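Long-range contacts in EF0056 (PDB 6ORI), which is of unknown function but, as an enterococcal surface protein with immunoglobulin-like domains, probably takes part in biofilm formation: residues L34-K39 and L165-Y170; T50-V55 and N139-F144; K84-P89 and R97-R102. One frame throughout, in Å; residues are numbered along the deposited sequence.

Contact 1. Residues L34-K39 and L165-Y170; sequences LQFNPK and LMYRIY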
loop_
_atom_site.group_PDB
_atom_site.type_symbol
_atom_site.label_atom_id
_atom_site.label_comp_id
_atom_site.label_asym_id
_atom_site.label_seq_id
_atom_site.Cartn_x
_atom_site.Cartn_y
_atom_site.Cartn_z
ATOM N N LEU A 34 8.738 -1.076 -2.265
ATOM C CA LEU A 34 9.020 0.225 -1.673
ATOM C C LEU A 34 7.807 0.583 -0.848
ATOM O O LEU A 34 6.689 0.608 -1.359
ATOM C CB LEU A 34 9.272 1.249 -2.776
ATOM C CG LEU A 34 9.668 2.650 -2.337
ATOM C CD1 LEU A 34 10.985 2.640 -1.585
ATOM C CD2 LEU A 34 9.736 3.568 -3.551
ATOM N N GLN A 35 7.997 0.797 0.451
ATOM C CA GLN A 35 6.893 1.081 1.355
ATOM C C GLN A 35 7.248 2.198 2.310
ATOM O O GLN A 35 8.401 2.332 2.718
ATOM C CB GLN A 35 6.551 -0.140 2.193
ATOM C CG GLN A 35 6.195 -1.379 1.429
ATOM C CD GLN A 35 4.865 -1.297 0.758
ATOM O OE1 GLN A 35 3.980 -0.541 1.158
ATOM N NE2 GLN A 35 4.715 -2.063 -0.286
ATOM N N PHE A 36 6.231 2.987 2.667
ATOM C CA PHE A 36 6.304 4.043 3.673
ATOM C C PHE A 36 5.421 3.637 4.825
ATOM O O PHE A 36 4.225 3.412 4.645
ATOM C CB PHE A 36 5.819 5.360 3.063
ATOM C CG PHE A 36 5.777 6.528 4.006
ATOM C CD1 PHE A 36 6.936 7.183 4.405
ATOM C CD2 PHE A 36 4.574 6.987 4.474
ATOM C CE1 PHE A 36 6.866 8.268 5.260
ATOM C CE2 PHE A 36 4.526 8.079 5.322
ATOM C CZ PHE A 36 5.663 8.698 5.707
ATOM N N ASN A 37 6.019 3.519 6.012
ATOM C CA ASN A 37 5.301 2.996 7.168
ATOM C C ASN A 37 5.366 3.987 8.335
ATOM O O ASN A 37 6.267 3.921 9.166
ATOM C CB ASN A 37 5.860 1.650 7.609
ATOM C CG ASN A 37 5.071 1.064 8.774
ATOM O OD1 ASN A 37 3.929 1.437 9.002
ATOM N ND2 ASN A 37 5.698 0.183 9.517
ATOM N N PRO A 38 4.390 4.898 8.396
ATOM C CA PRO A 38 4.319 5.879 9.483
ATOM C C PRO A 38 3.571 5.340 10.694
ATOM O O PRO A 38 2.641 4.509 10.547
ATOM C CB PRO A 38 3.511 7.021 8.845
ATOM C CG PRO A 38 2.545 6.314 7.942
ATOM C CD PRO A 38 3.297 5.090 7.420
ATOM N N LYS A 39 3.948 5.811 11.872
ATOM C CA LYS A 39 3.169 5.524 13.066
ATOM C C LYS A 39 1.797 6.192 12.971
ATOM O O LYS A 39 1.611 7.200 12.279
ATOM C CB LYS A 39 3.896 6.052 14.295
ATOM C CG LYS A 39 5.163 5.308 14.639
ATOM C CD LYS A 39 4.877 3.870 15.023
ATOM C CE LYS A 39 6.133 3.197 15.503
ATOM N NZ LYS A 39 6.204 1.792 15.026
ATOM N N LEU A 165 -5.967 11.565 5.107
ATOM C CA LEU A 165 -4.655 12.174 4.865
ATOM C C LEU A 165 -3.772 11.195 4.136
ATOM O O LEU A 165 -3.324 10.202 4.699
ATOM C CB LEU A 165 -3.979 12.579 6.169
ATOM C CG LEU A 165 -4.691 13.659 6.992
ATOM C CD1 LEU A 165 -4.107 13.677 8.412
ATOM C CD2 LEU A 165 -4.599 15.026 6.338
ATOM N N MET A 166 -3.522 11.480 2.875
ATOM C CA MET A 166 -2.805 10.556 2.038
ATOM C C MET A 166 -1.301 10.688 2.067
ATOM O O MET A 166 -0.733 11.727 2.453
ATOM C CB MET A 166 -3.302 10.687 0.608
ATOM C CG MET A 166 -2.886 11.952 -0.111
ATOM S SD MET A 166 -1.225 11.963 -0.845
ATOM C CE MET A 166 -1.484 10.849 -2.201
ATOM N N TYR A 167 -0.653 9.610 1.644
ATOM C CA TYR A 167 0.752 9.641 1.258
ATOM C C TYR A 167 0.922 8.751 0.035
ATOM O O TYR A 167 0.131 7.833 -0.185
ATOM C CB TYR A 167 1.661 9.181 2.386
ATOM C CG TYR A 167 1.391 7.808 2.937
ATOM C CD1 TYR A 167 1.806 6.661 2.278
ATOM C CD2 TYR A 167 0.752 7.664 4.157
ATOM C CE1 TYR A 167 1.542 5.398 2.827
ATOM C CE2 TYR A 167 0.512 6.431 4.712
ATOM C CZ TYR A 167 0.915 5.312 4.053
ATOM O OH TYR A 167 0.652 4.093 4.643
ATOM N N ARG A 168 1.933 9.044 -0.777
ATOM C CA ARG A 168 2.328 8.181 -1.889
ATOM C C ARG A 168 3.839 8.110 -1.932
ATOM O O ARG A 168 4.503 9.152 -1.962
ATOM C CB ARG A 168 1.782 8.724 -3.212
ATOM C CG ARG A 168 2.202 7.925 -4.463
ATOM C CD ARG A 168 1.958 8.716 -5.744
ATOM N NE ARG A 168 1.963 7.880 -6.935
ATOM C CZ ARG A 168 2.174 8.317 -8.173
ATOM N NH1 ARG A 168 2.449 9.587 -8.422
ATOM N NH2 ARG A 168 2.107 7.453 -9.174
ATOM N N ILE A 169 4.405 6.909 -1.931
ATOM C CA ILE A 169 5.829 6.723 -2.124
ATOM C C ILE A 169 6.057 5.977 -3.438
ATOM O O ILE A 169 5.290 5.078 -3.801
ATOM C CB ILE A 169 6.471 6.027 -0.909
ATOM C CG1 ILE A 169 7.999 6.150 -0.968
ATOM C CG2 ILE A 169 6.010 4.575 -0.800
ATOM C CD1 ILE A 169 8.703 5.701 0.293
ATOM N N TYR A 170 7.056 6.397 -4.198
ATOM C CA TYR A 170 7.283 5.814 -5.508
ATOM C C TYR A 170 8.718 6.012 -5.937
ATOM O O TYR A 170 9.457 6.768 -5.327
ATOM C CB TYR A 170 6.301 6.375 -6.549
ATOM C CG TYR A 170 6.276 7.879 -6.737
ATOM C CD1 TYR A 170 5.658 8.712 -5.799
ATOM C CD2 TYR A 170 6.788 8.467 -7.884
ATOM C CE1 TYR A 170 5.605 10.091 -5.993
ATOM C CE2 TYR A 170 6.735 9.842 -8.074
ATOM C CZ TYR A 170 6.127 10.632 -7.120
ATOM O OH TYR A 170 6.027 11.995 -7.271
HETATM O O HOH W 1 2.145 1.735 4.221
#
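Phe36 and Tyr167 form an edge-to-face aromatic pair inside the N-terminal immunoglobulin-like β-domain, where strands 34-38 and 166-170 run roughly antiparallel across the domain interior, their axes 6.8 Å apart, and share no direct hydrogen bond. The Phe36 edge is turned to the Tyr167 face, with ring centroids 4.9 Å apart and planes at 66°. Phe36 CD2 does the touching: it stands over the centre of the tyrosine ring and comes within 3.5 Å of Tyr167 CD1. The same Phe36 CD2 also makes the nearest approach to Tyr167 CG, with Phe36 CE2 a little farther off. Tyr167 CG sits between its own backbone N and carbonyl carbon (chi1 57°), and from there the ring runs out beneath Phe36 to Pro38. The proline meets it tip to tip, with Pro38 CG 3.8 Å from Tyr167 CE2.

A water ties the phenol to the opposite backbone. It donates to Phe36 O at 2.7 Å and lies 2.8 Å from Tyr167 OH, so the polar end of a largely hydrophobic contact is linked to strand 34-38 by solvent.

Ile169 packs beside the rings against Leu34 and Phe36. Its CG2 branch lies 3.9 Å from Phe36 CB and also touches Phe36 N, whereas CG1 meets Leu34 CD2, and CG1 and CD1 both lie by Leu34 CG. Leu34 and Ile169 cross at about a right angle. Leu34 CD2 also rests 3.6 Å from Tyr170 C, touching backbone instead of the tyrosine ring.

Leu72 of strand 68-74 packs on Phe36, and Ile70 of the same strand lies against both Leu34 and Ile169. Phe190 touches Phe36 and Pro38, and its ring gives the Tyr167 ring a second edge-to-face partner.

Contact 2. Residues T50-V55 and N139-F144; sequences TIDFEV and NGVITF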
loop_
_atom_site.group_PDB
_atom_site.type_symbol
_atom_site.label_atom_id
_atom_site.label_comp_id
_atom_site.label_asym_id
_atom_site.label_seq_id
_atom_site.Cartn_x
_atom_site.Cartn_y
_atom_site.Cartn_z
ATOM N N THR A 50 5.759 15.802 15.464
ATOM C CA THR A 50 6.477 14.821 14.653
ATOM C C THR A 50 5.644 13.590 14.305
ATOM O O THR A 50 4.794 13.139 15.067
ATOM C CB THR A 50 7.784 14.360 15.351
ATOM O OG1 THR A 50 7.489 13.870 16.666
ATOM C CG2 THR A 50 8.775 15.495 15.425
ATOM N N ILE A 51 5.938 13.039 13.135
ATOM C CA ILE A 51 5.457 11.701 12.777
ATOM C C ILE A 51 6.669 10.821 12.507
ATOM O O ILE A 51 7.479 11.134 11.630
ATOM C CB ILE A 51 4.537 11.738 11.547
ATOM C CG1 ILE A 51 3.259 12.516 11.851
ATOM C CG2 ILE A 51 4.222 10.310 11.039
ATOM C CD1 ILE A 51 2.383 12.757 10.640
ATOM N N ASP A 52 6.789 9.722 13.243
ATOM C CA ASP A 52 7.860 8.766 13.042
ATOM C C ASP A 52 7.482 7.816 11.910
ATOM O O ASP A 52 6.291 7.483 11.745
ATOM C CB ASP A 52 8.114 7.942 14.315
ATOM C CG ASP A 52 8.739 8.746 15.449
ATOM O OD1 ASP A 52 9.113 9.928 15.268
ATOM O OD2 ASP A 52 8.875 8.146 16.534
ATOM N N PHE A 53 8.482 7.324 11.180
ATOM C CA PHE A 53 8.229 6.392 10.074
ATOM C C PHE A 53 9.463 5.567 9.775
ATOM O O PHE A 53 10.557 5.901 10.214
ATOM C CB PHE A 53 7.737 7.108 8.788
ATOM C CG PHE A 53 8.796 7.963 8.097
ATOM C CD1 PHE A 53 9.632 7.447 7.122
ATOM C CD2 PHE A 53 8.939 9.291 8.448
ATOM C CE1 PHE A 53 10.578 8.255 6.511
ATOM C CE2 PHE A 53 9.865 10.105 7.825
ATOM C CZ PHE A 53 10.693 9.590 6.873
ATOM N N GLU A 54 9.275 4.515 8.989
ATOM C CA GLU A 54 10.361 3.766 8.376
ATOM C C GLU A 54 10.047 3.621 6.898
ATOM O O GLU A 54 8.873 3.713 6.473
ATOM C CB GLU A 54 10.499 2.361 8.967
ATOM C CG GLU A 54 10.766 2.360 10.442
ATOM C CD GLU A 54 11.009 0.975 11.014
ATOM O OE1 GLU A 54 10.367 -0.017 10.579
ATOM O OE2 GLU A 54 11.838 0.885 11.925
ATOM N N VAL A 55 11.099 3.409 6.115
ATOM C CA VAL A 55 10.957 3.115 4.688
ATOM C C VAL A 55 11.507 1.718 4.449
ATOM O O VAL A 55 12.571 1.372 4.966
ATOM C CB VAL A 55 11.694 4.142 3.805
ATOM C CG1 VAL A 55 11.451 3.872 2.325
ATOM C CG2 VAL A 55 11.301 5.548 4.176
ATOM N N ASN A 139 14.146 5.199 11.670
ATOM C CA ASN A 139 14.251 6.468 12.398
ATOM C C ASN A 139 13.857 7.649 11.532
ATOM O O ASN A 139 14.425 8.741 11.618
ATOM C CB ASN A 139 15.651 6.654 13.003
ATOM C CG ASN A 139 15.997 5.546 13.936
ATOM O OD1 ASN A 139 15.182 5.149 14.761
ATOM N ND2 ASN A 139 17.189 5.015 13.791
ATOM N N GLY A 140 12.881 7.441 10.676
ATOM C CA GLY A 140 12.323 8.535 9.905
ATOM C C GLY A 140 11.518 9.450 10.788
ATOM O O GLY A 140 10.804 8.999 11.667
ATOM N N VAL A 141 11.622 10.744 10.537
ATOM C CA VAL A 141 10.866 11.747 11.277
ATOM C C VAL A 141 10.422 12.831 10.310
ATOM O O VAL A 141 11.245 13.424 9.609
ATOM C CB VAL A 141 11.685 12.404 12.434
ATOM C CG1 VAL A 141 10.826 13.423 13.154
ATOM C CG2 VAL A 141 12.177 11.377 13.421
ATOM N N ILE A 142 9.114 13.054 10.249
ATOM C CA ILE A 142 8.552 14.258 9.644
ATOM C C ILE A 142 8.353 15.268 10.753
ATOM O O ILE A 142 7.641 15.009 11.713
ATOM C CB ILE A 142 7.198 14.000 8.975
ATOM C CG1 ILE A 142 7.275 12.879 7.912
ATOM C CG2 ILE A 142 6.680 15.306 8.331
ATOM C CD1 ILE A 142 5.901 12.386 7.443
ATOM N N THR A 143 8.980 16.423 10.623
ATOM C CA THR A 143 8.893 17.485 11.625
ATOM C C THR A 143 8.050 18.628 11.079
ATOM O O THR A 143 8.333 19.144 10.007
ATOM C CB THR A 143 10.301 18.003 11.971
ATOM O OG1 THR A 143 11.079 16.952 12.533
ATOM C CG2 THR A 143 10.242 19.139 12.981
ATOM N N PHE A 144 7.073 19.067 11.868
ATOM C CA PHE A 144 6.113 20.097 11.463
ATOM C C PHE A 144 6.375 21.436 12.137
ATOM O O PHE A 144 6.987 21.494 13.195
ATOM C CB PHE A 144 4.669 19.629 11.771
ATOM C CG PHE A 144 4.187 18.460 10.926
ATOM C CD1 PHE A 144 4.434 17.168 11.321
ATOM C CD2 PHE A 144 3.512 18.667 9.743
ATOM C CE1 PHE A 144 3.998 16.093 10.531
ATOM C CE2 PHE A 144 3.063 17.612 8.978
ATOM C CZ PHE A 144 3.333 16.314 9.369
HETATM O O HOH W 2 12.657 3.146 13.100
#
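An antiparallel β-ladder of the N-terminal immunoglobulin-like domain pairs Thr50-Phe53 with Gly140-Thr143, and at its Phe53-Gly140 step the phenylalanine ring lies over the glycine, the arrangement known as aromatic rescue. Gly140 CA is 3.5 Å from the Phe53 ring centroid and 11° off the ring normal, a CH-pi contact over the centre of the face. Phe53 CG lies between its backbone N and carbonyl carbon (chi1 70°), and the ring folds across the neighbouring strand until Phe53 CE2 is 3.3 Å from Val141 N. Since glycine has no side chain, the ring can settle directly on its backbone.

Two hydrogen-bonded pairs hold the register. Ile51 and Ile142 exchange the straighter bonds, with Ile142 N 2.9 Å from Ile51 O. In the other pair Phe53 N reaches Gly140 O from well above the carbonyl plane, and the return bond from Gly140 N to Phe53 O is weak.

On the buried face, Ile142 CG1 abuts Phe53 CE2, and Ile51 CD1 touches Phe144 CE1 at 3.7 Å. Thr50 CG2 and Val141 CG1 meet on the other face. Where the ladder ends, a water accepts from Asn139 N and donates to Glu54 OE2 at 2.7 Å.

Contact 3. Residues K84-P89 and R97-R102; sequences KIQVDP and RRTFVR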
loop_
_atom_site.group_PDB
_atom_site.type_symbol
_atom_site.label_atom_id
_atom_site.label_comp_id
_atom_site.label_asym_id
_atom_site.label_seq_id
_atom_site.Cartn_x
_atom_site.Cartn_y
_atom_site.Cartn_z
ATOM N N LYS A 84 10.767 19.764 7.903
ATOM C CA LYS A 84 11.906 18.919 7.611
ATOM C C LYS A 84 11.479 17.455 7.630
ATOM O O LYS A 84 10.601 17.089 8.405
ATOM C CB LYS A 84 12.966 19.210 8.706
ATOM C CG LYS A 84 14.130 18.260 8.873
ATOM C CD LYS A 84 15.030 18.697 10.076
ATOM C CE LYS A 84 14.279 18.851 11.431
ATOM N NZ LYS A 84 15.168 19.185 12.635
ATOM N N ILE A 85 12.092 16.637 6.774
ATOM C CA ILE A 85 11.906 15.182 6.806
ATOM C C ILE A 85 13.291 14.561 6.706
ATOM O O ILE A 85 14.067 14.906 5.801
ATOM C CB ILE A 85 11.038 14.685 5.645
ATOM C CG1 ILE A 85 9.707 15.437 5.595
ATOM C CG2 ILE A 85 10.854 13.188 5.775
ATOM C CD1 ILE A 85 8.786 14.967 4.496
ATOM N N GLN A 86 13.610 13.657 7.633
ATOM C CA GLN A 86 14.887 12.952 7.628
ATOM C C GLN A 86 14.663 11.482 7.935
ATOM O O GLN A 86 13.614 11.096 8.461
ATOM C CB GLN A 86 15.859 13.513 8.674
ATOM C CG GLN A 86 16.275 14.952 8.460
ATOM C CD GLN A 86 17.312 15.374 9.469
ATOM O OE1 GLN A 86 17.606 14.630 10.400
ATOM N NE2 GLN A 86 17.908 16.544 9.271
ATOM N N VAL A 87 15.646 10.652 7.585
ATOM C CA VAL A 87 15.593 9.215 7.843
ATOM C C VAL A 87 17.014 8.687 7.820
ATOM O O VAL A 87 17.861 9.261 7.149
ATOM C CB VAL A 87 14.707 8.493 6.797
ATOM C CG1 VAL A 87 15.345 8.508 5.416
ATOM C CG2 VAL A 87 14.423 7.071 7.210
ATOM N N ASP A 88 17.281 7.600 8.539
ATOM C CA ASP A 88 18.590 6.976 8.491
ATOM C C ASP A 88 18.636 6.008 7.314
ATOM O O ASP A 88 17.637 5.378 6.999
ATOM C CB ASP A 88 18.880 6.213 9.773
ATOM C CG ASP A 88 19.110 7.097 10.970
ATOM O OD1 ASP A 88 19.354 8.314 10.809
ATOM O OD2 ASP A 88 19.076 6.542 12.095
ATOM N N PRO A 89 19.805 5.833 6.693
ATOM C CA PRO A 89 19.966 4.787 5.688
ATOM C C PRO A 89 19.982 3.419 6.344
ATOM O O PRO A 89 20.120 3.299 7.558
ATOM C CB PRO A 89 21.323 5.094 5.075
ATOM C CG PRO A 89 22.056 5.810 6.138
ATOM C CD PRO A 89 21.043 6.601 6.883
ATOM N N ARG A 97 22.804 10.165 8.489
ATOM C CA ARG A 97 21.365 10.446 8.370
ATOM C C ARG A 97 21.095 11.252 7.108
ATOM O O ARG A 97 21.848 12.143 6.736
ATOM C CB ARG A 97 20.904 11.198 9.604
ATOM C CG ARG A 97 19.441 11.407 9.730
ATOM C CD ARG A 97 19.104 11.746 11.172
ATOM N NE ARG A 97 17.707 12.059 11.355
ATOM C CZ ARG A 97 16.751 11.152 11.518
ATOM N NH1 ARG A 97 17.033 9.859 11.498
ATOM N NH2 ARG A 97 15.520 11.538 11.681
ATOM N N ARG A 98 20.009 10.903 6.426
ATOM C CA ARG A 98 19.637 11.552 5.172
ATOM C C ARG A 98 18.489 12.523 5.357
ATOM O O ARG A 98 17.644 12.351 6.227
ATOM C CB ARG A 98 19.207 10.538 4.122
ATOM C CG ARG A 98 20.154 9.388 3.916
ATOM C CD ARG A 98 21.551 9.801 3.563
ATOM N NE ARG A 98 22.274 8.623 3.076
ATOM C CZ ARG A 98 23.589 8.451 3.095
ATOM N NH1 ARG A 98 24.386 9.388 3.585
ATOM N NH2 ARG A 98 24.112 7.336 2.605
ATOM N N THR A 99 18.472 13.548 4.499
ATOM C CA THR A 99 17.382 14.506 4.424
ATOM C C THR A 99 16.579 14.249 3.171
ATOM O O THR A 99 17.137 14.015 2.103
ATOM C CB THR A 99 17.940 15.933 4.435
ATOM O OG1 THR A 99 18.532 16.169 5.719
ATOM C CG2 THR A 99 16.834 16.966 4.239
ATOM N N PHE A 100 15.265 14.232 3.304
ATOM C CA PHE A 100 14.370 14.205 2.148
ATOM C C PHE A 100 14.267 15.662 1.667
ATOM O O PHE A 100 13.874 16.525 2.444
ATOM C CB PHE A 100 12.990 13.718 2.581
ATOM C CG PHE A 100 12.696 12.277 2.336
ATOM C CD1 PHE A 100 12.168 11.892 1.127
ATOM C CD2 PHE A 100 12.853 11.309 3.323
ATOM C CE1 PHE A 100 11.821 10.570 0.865
ATOM C CE2 PHE A 100 12.497 9.975 3.051
ATOM C CZ PHE A 100 11.998 9.628 1.828
ATOM N N VAL A 101 14.629 15.951 0.433
ATOM C CA VAL A 101 14.670 17.318 -0.089
ATOM C C VAL A 101 13.352 17.665 -0.727
ATOM O O VAL A 101 12.839 16.900 -1.547
ATOM C CB VAL A 101 15.811 17.440 -1.130
ATOM C CG1 VAL A 101 15.776 18.776 -1.863
ATOM C CG2 VAL A 101 17.147 17.227 -0.460
ATOM N N ARG A 102 12.800 18.817 -0.388
ATOM C CA ARG A 102 11.524 19.214 -0.932
ATOM C C ARG A 102 11.674 19.711 -2.370
ATOM O O ARG A 102 12.600 20.460 -2.692
ATOM C CB ARG A 102 10.886 20.276 -0.050
ATOM C CG ARG A 102 9.422 20.466 -0.333
ATOM C CD ARG A 102 8.763 21.246 0.791
ATOM N NE ARG A 102 7.329 21.340 0.592
ATOM C CZ ARG A 102 6.460 21.734 1.515
ATOM N NH1 ARG A 102 6.866 22.062 2.736
ATOM N NH2 ARG A 102 5.179 21.795 1.200
HETATM O O HOH W 3 13.368 18.085 4.618
#
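Arg97 reaches across the β-hairpin of strands 82-87 and 98-104 to Gln86 and Asp88, gripping both with one guanidinium. Among the charged and polar bonds, Arg97 NE donates to Gln86 OE1 at 2.7 Å, in the plane of the amide carbonyl. Arg97 NH1 donates to Asp88 OD1 at 2.9 Å in a salt bridge; the carboxylate oxygen lies near the guanidinium plane, yet is itself met from above the carboxylate plane, the two groups being turned 85° apart. Arg97 CG is anti to the backbone N (chi1 -172°) and the chain stays extended to NE, carrying the guanidinium across strand 84-87. One of its faces lies over the backbone there, with Val87 N above its centre. Arg97 NH1 also bonds Asn139 O, and Asp88 OD2 takes Asn139 ND2, so the bridge is tied to the next strand.

The backbone bonds set the register. Val87 and Arg98 are a hydrogen-bonded pair, with Arg98 N 2.8 Å from Val87 O and Val87 N 3.0 Å from Arg98 O. Phe100 N donates to Ile85 O at 2.9 Å. Beyond this a water intervenes, accepting from Ile85 N and donating to Phe100 O.

Apolar contacts centre on Phe100. Ile85 CG2 touches Phe100 CD2 at 3.7 Å, and Val87 CG1 approaches Phe100 CE2 at 4.0 Å; Trp114 of strand 113-117 packs on both Ile85 and Phe100. Of a different kind is the contact of a ring carbon on a charged group: Pro89 CG lies over a face of the Arg98 guanidinium, whose NE bonds Gly124 O.

In this setting the Asp88 carboxylate probably offsets the Arg97 charge and, together with Gln86, limits the turning of the guanidinium.

Overall arrangement
All three contacts involve strands of the same antiparallel β-sheet system of the N-terminal domain, and along the chain contact 3 is nested within contact 2, itself nested within contact 1. Contacts 1 and 2 have centres about 11 Å apart and join through strand pairing: Lys39 N lies 2.9 Å from Asp52 O, and the Phe36 and Phe53 rings meet. Contacts 2 and 3, with centres about 9 Å apart, are linked by neighbouring strands, Thr143 N being 2.8 Å from Lys84 O. Contacts 1 and 3 do not touch; Phe53 bridges them, packing on Phe36 and on Ile85. None includes a calcium ligand, although Ser162 of the calcium site closely precedes segment 165-170.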